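Local coordinates for Serine/threonine-protein kinase-like protein ACR4 (Arabidopsis thaliana, PDB 7A0J) that acts as a membrane receptor kinase, paired with the peptide CLE40, to control formative cell division in root meristems, its extracellular propeller domain being the part described here, at residues D55-C59 with C70-S74; L92-A96 with L140-S144; A152-K158 with K179-I184. All coordinates share one frame; numbering follows the deposited sequence.

Contact 1: residues D55-C59 with C70-S74; sequences DGFMC and CWGNS
Cys59 and Cys70 lie directly across from each other as a non-hydrogen-bonded antiparallel pair, and their disulfide, Cys59 SG to Cys70 SG 2.0 Å, ties the two strands together. A chi1 near -50° in both turns the sulfurs toward one another, for Cys59 in the one of its two conformers described. The bridge is buried, with Leu101 of the strand 100-105 packed against both residues. One step along, Met58 and Trp71 form the hydrogen-bonded pair: Met58 N donates a hydrogen bond to Trp71 O at 2.9 Å, and Trp71 N donates one to Met58 O, both close to straight. Their side chains share the other side of the sheet, lying side by side and pointing the same way. Met58 CB sits over the face of the six-membered ring of Trp71 in a CH-pi contact, 4.2 Å from its centroid, while Met58 CG presses on Trp71 CZ2 at 3.4 Å. The thioether then turns off: the chain bends at chi2 (57°) and chi3, leading the end of Met58 away toward the strand 7-10. These are the second and third strands of a three-stranded propeller blade, within repeat 2 of the ectodomain, and the disulfide staples the hairpin they make.

Toward 73-74 the pairing thins out. Asn73 N still reaches Gly56 O at 2.9 Å, but the strands have ended, and the Asn73 side chain starts away from the partner strand on the exposed side, touching Ala37 of helix 36-41. Two glycines allow the close passage: a CB on Gly72 would run into Gly56 O, and one on Gly56, whose positive phi also favours glycine, would crowd Asn73 O. Ser74 gives only a light touch, its CB 3.9 Å from Phe57 CD1, and its hydroxyl turns to Phe76 N.

Contact 2: residues L92-A96 with L140-S144; sequences LEVSA and LHSLS
The strands carrying Glu93 and Leu143 run in nearly the same direction, 20° apart, with axes no closer than 6.1 Å, and it is a side chain that bridges them. Glu93 reaches across with CG anti to its carbonyl carbon (chi1 -59°) and the rest of the chain extended, presenting its carboxylate to two successive backbone amides. Ser142 N donates to the syn lone pair of Glu93 OE2 at 2.9 Å. Leu143 N donates to Glu93 OE1 at 2.8 Å, again from the syn side but 25° out of the carboxylate plane. A water completes the link, donating both to Glu93 OE1 at 2.7 Å and to Leu143 O. Ser142 has a left-handed backbone conformation, and at this kink the two neighbouring N-H groups both meet one carboxylate. Were Glu93 replaced by an alanine, the amides of Ser142 and Leu143 would probably be left without their acceptor, and the water without one of its two partners.

His141 runs alongside the glutamate, His141 CB 3.6 Å from Glu93 OE2, while its ND1 is paired with Ser142 OG at 2.8 Å. Further along, Ser95 OG rests against Leu143 CB at 3.6 Å and spends its polar contact on Asn150 ND2. Strand 91-96, at the edge of its sheet, and strand 139-145, which lies between strands 2-3 and 150-154, belong to adjacent propeller blades, so the glutamate joins blade to blade. Behind them, Leu104 of 100-105 packs on Glu93 and Leu143, and Ala152 of 150-154 backs Leu143.

Contact 3: residues A152-K158 with K179-I184; sequences ALSSKDK and KKFQKI
Asp157, beside Lys180 where two propeller blades meet, has its OD1 gripped by two hydroxyls. Ser154 OG donates to Asp157 OD1 at 2.7 Å, nearly along the C-O axis, and Ser159 OG bonds to it as well, fixing the turn that follows strand 152-154. Lys180 NZ lies 4.4 Å from Asp157 OD2, beyond a salt bridge, and has a weak hydrogen bond to Glu178 O. Beside it the same turn offers a backbone acceptor, Lys158 O, which accepts a hydrogen bond from Phe181 N at 3.1 Å, the donor tilted 21° from the carbonyl plane.

Deeper in, the contact turns apolar. Leu153 CD2 wedges between two partners, 3.7 Å from Phe181 CB and 3.6 Å from Ile184 CG2. Leucine and phenylalanine cross at about a right angle, whereas leucine and isoleucine slide past each other in opposite directions. Ile184 holds CG1 between its backbone N and carbonyl carbon (chi1 56°), which brings CD1 to 3.9 Å from Ala152 N.

Strand 150-154 belongs to repeat 4 and strand 181-186 to repeat 5. The latter is kinked by a classic beta bulge, Gln182 and Lys183 facing Ile194 of the strand 190-195, and the Phe181 ring goes back into its own blade to meet Trp205 and Leu203 of strand 202-206.

The contacts step round the propeller. Contact 1 holds one blade together, whereas contacts 2 and 3 each join neighbouring blades. Contacts 2 and 3 have centres about 12 Å apart and share a sheet: His141 O and Leu153 N, 2.8 Å apart, are probably hydrogen-bonded, and Ile184 CD1 packs on Ser142 O at 3.5 Å. Contact 1 lies about 17 Å from contact 2, centre to centre, and touches it where Phe57 CE2 meets Ala96 CB at 3.8 Å. Contacts 1 and 3 sit on opposite sides of the chain's centre, centres about 29 Å apart. A 1,2-ethanediol, probably from crystallisation, lies about 5 Å from the Trp71 side chain.

Contact 1: residues D55-C59 with C70-S74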
loop_
_atom_site.group_PDB
_atom_site.type_symbol
_atom_site.label_atom_id
_atom_site.label_comp_id
_atom_site.label_asym_id
_atom_site.label_seq_id
_atom_site.Cartn_x
_atom_site.Cartn_y
_atom_site.Cartn_z
ATOM N N ASP A 55 -10.852 -1.826 2.738
ATOM C CA ASP A 55 -12.151 -1.520 3.392
ATOM C C ASP A 55 -12.556 -2.714 4.267
ATOM O O ASP A 55 -12.986 -3.739 3.705
ATOM C CB ASP A 55 -13.226 -1.177 2.357
ATOM C CG ASP A 55 -14.481 -0.574 2.966
ATOM O OD1 ASP A 55 -14.831 -0.967 4.096
ATOM O OD2 ASP A 55 -15.092 0.287 2.308
ATOM N N GLY A 56 -12.409 -2.574 5.589
ATOM C CA GLY A 56 -12.887 -3.541 6.596
ATOM C C GLY A 56 -11.861 -4.612 6.932
ATOM O O GLY A 56 -12.188 -5.489 7.753
ATOM N N PHE A 57 -10.660 -4.566 6.348
ATOM C CA PHE A 57 -9.634 -5.626 6.535
ATOM C C PHE A 57 -8.217 -5.048 6.467
ATOM O O PHE A 57 -7.973 -4.079 5.725
ATOM C CB PHE A 57 -9.823 -6.738 5.501
ATOM C CG PHE A 57 -9.571 -6.319 4.077
ATOM C CD1 PHE A 57 -10.600 -5.840 3.282
ATOM C CD2 PHE A 57 -8.302 -6.408 3.528
ATOM C CE1 PHE A 57 -10.363 -5.455 1.972
ATOM C CE2 PHE A 57 -8.065 -6.020 2.218
ATOM C CZ PHE A 57 -9.096 -5.546 1.442
ATOM N N MET A 58 -7.320 -5.648 7.251
ATOM C CA MET A 58 -5.846 -5.474 7.188
ATOM C C MET A 58 -5.249 -6.797 6.698
ATOM O O MET A 58 -5.756 -7.855 7.126
ATOM C CB MET A 58 -5.288 -5.125 8.573
ATOM C CG MET A 58 -3.780 -4.963 8.623
ATOM S SD MET A 58 -3.140 -3.720 7.474
ATOM C CE MET A 58 -3.910 -2.223 8.090
ATOM N N CYS A 59 -4.261 -6.741 5.798
ATOM C CA CYS A 59 -3.519 -7.946 5.336
ATOM C C CYS A 59 -2.016 -7.734 5.530
ATOM O O CYS A 59 -1.579 -6.571 5.608
ATOM C CB CYS A 59 -3.798 -8.303 3.879
ATOM S SG CYS A 59 -5.557 -8.436 3.469
ATOM N N CYS A 70 -5.026 -12.038 6.030
ATOM C CA CYS A 70 -5.916 -10.881 6.307
ATOM C C CYS A 70 -6.710 -11.129 7.594
ATOM O O CYS A 70 -7.032 -12.297 7.887
ATOM C CB CYS A 70 -6.862 -10.623 5.142
ATOM S SG CYS A 70 -6.005 -10.422 3.559
ATOM N N TRP A 71 -7.002 -10.058 8.333
ATOM C CA TRP A 71 -7.895 -10.079 9.521
ATOM C C TRP A 71 -8.792 -8.837 9.506
ATOM O O TRP A 71 -8.428 -7.837 8.846
ATOM C CB TRP A 71 -7.088 -10.220 10.817
ATOM C CG TRP A 71 -6.150 -9.095 11.127
ATOM C CD1 TRP A 71 -6.376 -8.061 11.986
ATOM C CD2 TRP A 71 -4.809 -8.920 10.637
ATOM N NE1 TRP A 71 -5.281 -7.244 12.050
ATOM C CE2 TRP A 71 -4.304 -7.744 11.231
ATOM C CE3 TRP A 71 -3.992 -9.630 9.748
ATOM C CZ2 TRP A 71 -3.023 -7.263 10.961
ATOM C CZ3 TRP A 71 -2.725 -9.157 9.486
ATOM C CH2 TRP A 71 -2.251 -7.989 10.083
ATOM N N GLY A 72 -9.931 -8.926 10.194
ATOM C CA GLY A 72 -11.042 -7.963 10.114
ATOM C C GLY A 72 -12.321 -8.663 9.696
ATOM O O GLY A 72 -12.481 -9.853 10.032
ATOM N N ASN A 73 -13.196 -7.958 8.981
ATOM C CA ASN A 73 -14.515 -8.481 8.546
ATOM C C ASN A 73 -14.953 -7.710 7.296
ATOM O O ASN A 73 -15.316 -6.525 7.427
ATOM C CB ASN A 73 -15.540 -8.409 9.682
ATOM C CG ASN A 73 -16.746 -9.294 9.453
ATOM O OD1 ASN A 73 -16.986 -9.753 8.338
ATOM N ND2 ASN A 73 -17.513 -9.541 10.504
ATOM N N SER A 74 -14.895 -8.364 6.133
ATOM C CA SER A 74 -15.257 -7.798 4.809
ATOM C C SER A 74 -16.283 -8.708 4.134
ATOM O O SER A 74 -16.104 -9.941 4.182
ATOM C CB SER A 74 -14.034 -7.613 3.947
ATOM O OG SER A 74 -14.396 -7.212 2.633
#

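Contact 2: residues L92-A96 with L140-S144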
loop_
_atom_site.group_PDB
_atom_site.type_symbol
_atom_site.label_atom_id
_atom_site.label_comp_id
_atom_site.label_asym_id
_atom_site.label_seq_id
_atom_site.Cartn_x
_atom_site.Cartn_y
_atom_site.Cartn_z
ATOM N N LEU A 92 6.070 -12.625 -2.810
ATOM C CA LEU A 92 7.124 -11.603 -2.564
ATOM C C LEU A 92 6.484 -10.329 -2.003
ATOM O O LEU A 92 7.119 -9.679 -1.149
ATOM C CB LEU A 92 7.856 -11.313 -3.879
ATOM C CG LEU A 92 8.561 -12.505 -4.521
ATOM C CD1 LEU A 92 9.127 -12.131 -5.883
ATOM C CD2 LEU A 92 9.659 -13.042 -3.616
ATOM N N GLU A 93 5.284 -9.982 -2.482
ATOM C CA GLU A 93 4.557 -8.737 -2.118
ATOM C C GLU A 93 3.050 -9.004 -2.060
ATOM O O GLU A 93 2.587 -9.962 -2.705
ATOM C CB GLU A 93 4.820 -7.631 -3.140
ATOM C CG GLU A 93 6.286 -7.267 -3.290
ATOM C CD GLU A 93 6.547 -6.104 -4.231
ATOM O OE1 GLU A 93 5.649 -5.250 -4.381
ATOM O OE2 GLU A 93 7.646 -6.058 -4.816
ATOM N N VAL A 94 2.332 -8.166 -1.310
ATOM C CA VAL A 94 0.842 -8.093 -1.288
ATOM C C VAL A 94 0.449 -6.615 -1.359
ATOM O O VAL A 94 1.136 -5.791 -0.729
ATOM C CB VAL A 94 0.246 -8.787 -0.046
ATOM C CG1 VAL A 94 0.451 -10.294 -0.096
ATOM C CG2 VAL A 94 0.793 -8.220 1.256
ATOM N N SER A 95 -0.602 -6.298 -2.118
ATOM C CA SER A 95 -1.207 -4.945 -2.210
ATOM C C SER A 95 -2.731 -5.074 -2.121
ATOM O O SER A 95 -3.303 -5.857 -2.905
ATOM C CB SER A 95 -0.782 -4.237 -3.470
ATOM O OG SER A 95 -1.181 -4.967 -4.618
ATOM N N ALA A 96 -3.346 -4.340 -1.191
ATOM C CA ALA A 96 -4.799 -4.355 -0.910
ATOM C C ALA A 96 -5.434 -3.066 -1.438
ATOM O O ALA A 96 -4.976 -1.976 -1.046
ATOM C CB ALA A 96 -5.035 -4.514 0.572
ATOM N N LEU A 140 7.874 -8.129 -12.699
ATOM C CA LEU A 140 7.215 -7.004 -11.984
ATOM C C LEU A 140 7.637 -7.002 -10.510
ATOM O O LEU A 140 7.936 -8.084 -9.975
ATOM C CB LEU A 140 5.694 -7.145 -12.101
ATOM C CG LEU A 140 5.126 -7.143 -13.521
ATOM C CD1 LEU A 140 3.647 -7.496 -13.503
ATOM C CD2 LEU A 140 5.345 -5.799 -14.201
ATOM N N HIS A 141 7.646 -5.817 -9.893
ATOM C CA HIS A 141 7.786 -5.608 -8.427
ATOM C C HIS A 141 7.016 -4.341 -8.032
ATOM O O HIS A 141 6.400 -3.722 -8.926
ATOM C CB HIS A 141 9.267 -5.553 -8.027
ATOM C CG HIS A 141 10.008 -4.390 -8.595
ATOM N ND1 HIS A 141 10.203 -3.223 -7.885
ATOM C CD2 HIS A 141 10.602 -4.208 -9.794
ATOM C CE1 HIS A 141 10.887 -2.371 -8.622
ATOM N NE2 HIS A 141 11.143 -2.951 -9.798
ATOM N N SER A 142 7.049 -3.981 -6.747
ATOM C CA SER A 142 6.424 -2.757 -6.178
ATOM C C SER A 142 4.931 -2.709 -6.532
ATOM O O SER A 142 4.483 -1.688 -7.089
ATOM C CB SER A 142 7.153 -1.522 -6.650
ATOM O OG SER A 142 8.531 -1.591 -6.315
ATOM N N LEU A 143 4.192 -3.780 -6.219
ATOM C CA LEU A 143 2.709 -3.839 -6.343
ATOM C C LEU A 143 2.094 -2.665 -5.568
ATOM O O LEU A 143 2.585 -2.359 -4.462
ATOM C CB LEU A 143 2.192 -5.180 -5.804
ATOM C CG LEU A 143 1.882 -6.247 -6.853
ATOM C CD1 LEU A 143 3.100 -6.557 -7.707
ATOM C CD2 LEU A 143 1.366 -7.514 -6.187
ATOM N N SER A 144 1.066 -2.031 -6.138
ATOM C CA SER A 144 0.295 -0.927 -5.511
ATOM C C SER A 144 -1.151 -0.980 -6.009
ATOM O O SER A 144 -1.352 -1.024 -7.240
ATOM C CB SER A 144 0.933 0.410 -5.783
ATOM O OG SER A 144 0.631 1.332 -4.745
HETATM O O HOH W 1 4.239 -3.612 -2.751
#

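Contact 3: residues A152-K158 with K179-I184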
loop_
_atom_site.group_PDB
_atom_site.type_symbol
_atom_site.label_atom_id
_atom_site.label_comp_id
_atom_site.label_asym_id
_atom_site.label_seq_id
_atom_site.Cartn_x
_atom_site.Cartn_y
_atom_site.Cartn_z
ATOM N N ALA A 152 2.107 -2.036 -10.853
ATOM C CA ALA A 152 3.439 -2.592 -10.521
ATOM C C ALA A 152 4.487 -1.961 -11.443
ATOM O O ALA A 152 4.101 -1.431 -12.507
ATOM C CB ALA A 152 3.419 -4.094 -10.656
ATOM N N LEU A 153 5.758 -2.009 -11.035
ATOM C CA LEU A 153 6.910 -1.507 -11.827
ATOM C C LEU A 153 7.583 -2.686 -12.533
ATOM O O LEU A 153 7.768 -3.734 -11.886
ATOM C CB LEU A 153 7.895 -0.787 -10.901
ATOM C CG LEU A 153 7.404 0.536 -10.320
ATOM C CD1 LEU A 153 8.434 1.121 -9.364
ATOM C CD2 LEU A 153 7.075 1.529 -11.425
ATOM N N SER A 154 7.920 -2.508 -13.813
ATOM C CA SER A 154 8.735 -3.452 -14.618
ATOM C C SER A 154 10.155 -3.492 -14.043
ATOM O O SER A 154 10.762 -2.414 -13.904
ATOM C CB SER A 154 8.735 -3.060 -16.073
ATOM O OG SER A 154 9.620 -3.879 -16.823
ATOM N N SER A 155 10.648 -4.687 -13.706
ATOM C CA SER A 155 12.001 -4.929 -13.139
ATOM C C SER A 155 13.076 -4.581 -14.177
ATOM O O SER A 155 14.184 -4.180 -13.765
ATOM C CB SER A 155 12.138 -6.353 -12.660
ATOM O OG SER A 155 13.460 -6.616 -12.210
ATOM N N LYS A 156 12.750 -4.725 -15.467
ATOM C CA LYS A 156 13.691 -4.558 -16.607
ATOM C C LYS A 156 13.947 -3.070 -16.877
ATOM O O LYS A 156 15.133 -2.683 -16.925
ATOM C CB LYS A 156 13.133 -5.241 -17.861
ATOM N N ASP A 157 12.885 -2.275 -17.062
ATOM C CA ASP A 157 12.971 -0.880 -17.581
ATOM C C ASP A 157 12.200 0.101 -16.684
ATOM O O ASP A 157 11.846 1.181 -17.187
ATOM C CB ASP A 157 12.473 -0.812 -19.029
ATOM C CG ASP A 157 10.995 -1.124 -19.202
ATOM O OD1 ASP A 157 10.427 -1.787 -18.315
ATOM O OD2 ASP A 157 10.423 -0.698 -20.224
ATOM N N LYS A 158 11.932 -0.260 -15.422
ATOM C CA LYS A 158 11.372 0.638 -14.371
ATOM C C LYS A 158 10.083 1.335 -14.840
ATOM O O LYS A 158 9.714 2.354 -14.223
ATOM C CB LYS A 158 12.423 1.675 -13.965
ATOM C CG LYS A 158 13.745 1.095 -13.476
ATOM C CD LYS A 158 14.588 2.079 -12.692
ATOM C CE LYS A 158 15.819 1.449 -12.075
ATOM N NZ LYS A 158 16.825 1.085 -13.101
ATOM N N LYS A 179 8.959 6.836 -19.040
ATOM C CA LYS A 179 8.906 7.338 -17.640
ATOM C C LYS A 179 9.426 6.251 -16.691
ATOM O O LYS A 179 8.753 5.210 -16.555
ATOM C CB LYS A 179 7.482 7.758 -17.263
ATOM C CG LYS A 179 6.946 8.966 -18.020
ATOM C CD LYS A 179 7.593 10.272 -17.609
ATOM C CE LYS A 179 7.190 11.437 -18.487
ATOM N NZ LYS A 179 7.913 11.421 -19.782
ATOM N N LYS A 180 10.584 6.497 -16.071
ATOM C CA LYS A 180 11.276 5.559 -15.147
ATOM C C LYS A 180 10.954 5.959 -13.703
ATOM O O LYS A 180 11.131 7.147 -13.369
ATOM C CB LYS A 180 12.786 5.583 -15.406
ATOM C CG LYS A 180 13.206 5.247 -16.832
ATOM C CD LYS A 180 12.985 3.797 -17.201
ATOM C CE LYS A 180 13.151 3.513 -18.680
ATOM N NZ LYS A 180 11.841 3.413 -19.371
ATOM N N PHE A 181 10.507 4.998 -12.890
ATOM C CA PHE A 181 10.054 5.192 -11.487
ATOM C C PHE A 181 10.885 4.302 -10.554
ATOM O O PHE A 181 11.195 3.158 -10.937
ATOM C CB PHE A 181 8.561 4.875 -11.381
ATOM C CG PHE A 181 7.668 5.841 -12.117
ATOM C CD1 PHE A 181 7.498 7.140 -11.661
ATOM C CD2 PHE A 181 7.051 5.471 -13.304
ATOM C CE1 PHE A 181 6.690 8.032 -12.351
ATOM C CE2 PHE A 181 6.248 6.368 -13.995
ATOM C CZ PHE A 181 6.070 7.646 -13.517
ATOM N N GLN A 182 11.238 4.824 -9.376
ATOM C CA GLN A 182 11.905 4.064 -8.281
ATOM C C GLN A 182 10.860 3.656 -7.233
ATOM O O GLN A 182 11.117 2.677 -6.506
ATOM C CB GLN A 182 13.057 4.867 -7.667
ATOM C CG GLN A 182 12.649 6.185 -7.021
ATOM C CD GLN A 182 13.853 6.973 -6.565
ATOM O OE1 GLN A 182 14.132 8.064 -7.057
ATOM N NE2 GLN A 182 14.593 6.410 -5.624
ATOM N N LYS A 183 9.733 4.374 -7.157
ATOM C CA LYS A 183 8.592 4.060 -6.253
ATOM C C LYS A 183 7.278 4.513 -6.901
ATOM O O LYS A 183 7.298 5.521 -7.636
ATOM C CB LYS A 183 8.794 4.732 -4.890
ATOM C CG LYS A 183 10.007 4.243 -4.107
ATOM C CD LYS A 183 10.048 4.717 -2.674
ATOM C CE LYS A 183 11.226 4.156 -1.907
ATOM N NZ LYS A 183 11.383 4.816 -0.590
ATOM N N ILE A 184 6.190 3.777 -6.654
ATOM C CA ILE A 184 4.798 4.167 -7.033
ATOM C C ILE A 184 3.882 3.999 -5.815
ATOM O O ILE A 184 4.194 3.167 -4.935
ATOM C CB ILE A 184 4.285 3.368 -8.251
ATOM C CG1 ILE A 184 4.351 1.854 -8.026
ATOM C CG2 ILE A 184 5.025 3.782 -9.517
ATOM C CD1 ILE A 184 3.404 1.068 -8.902
#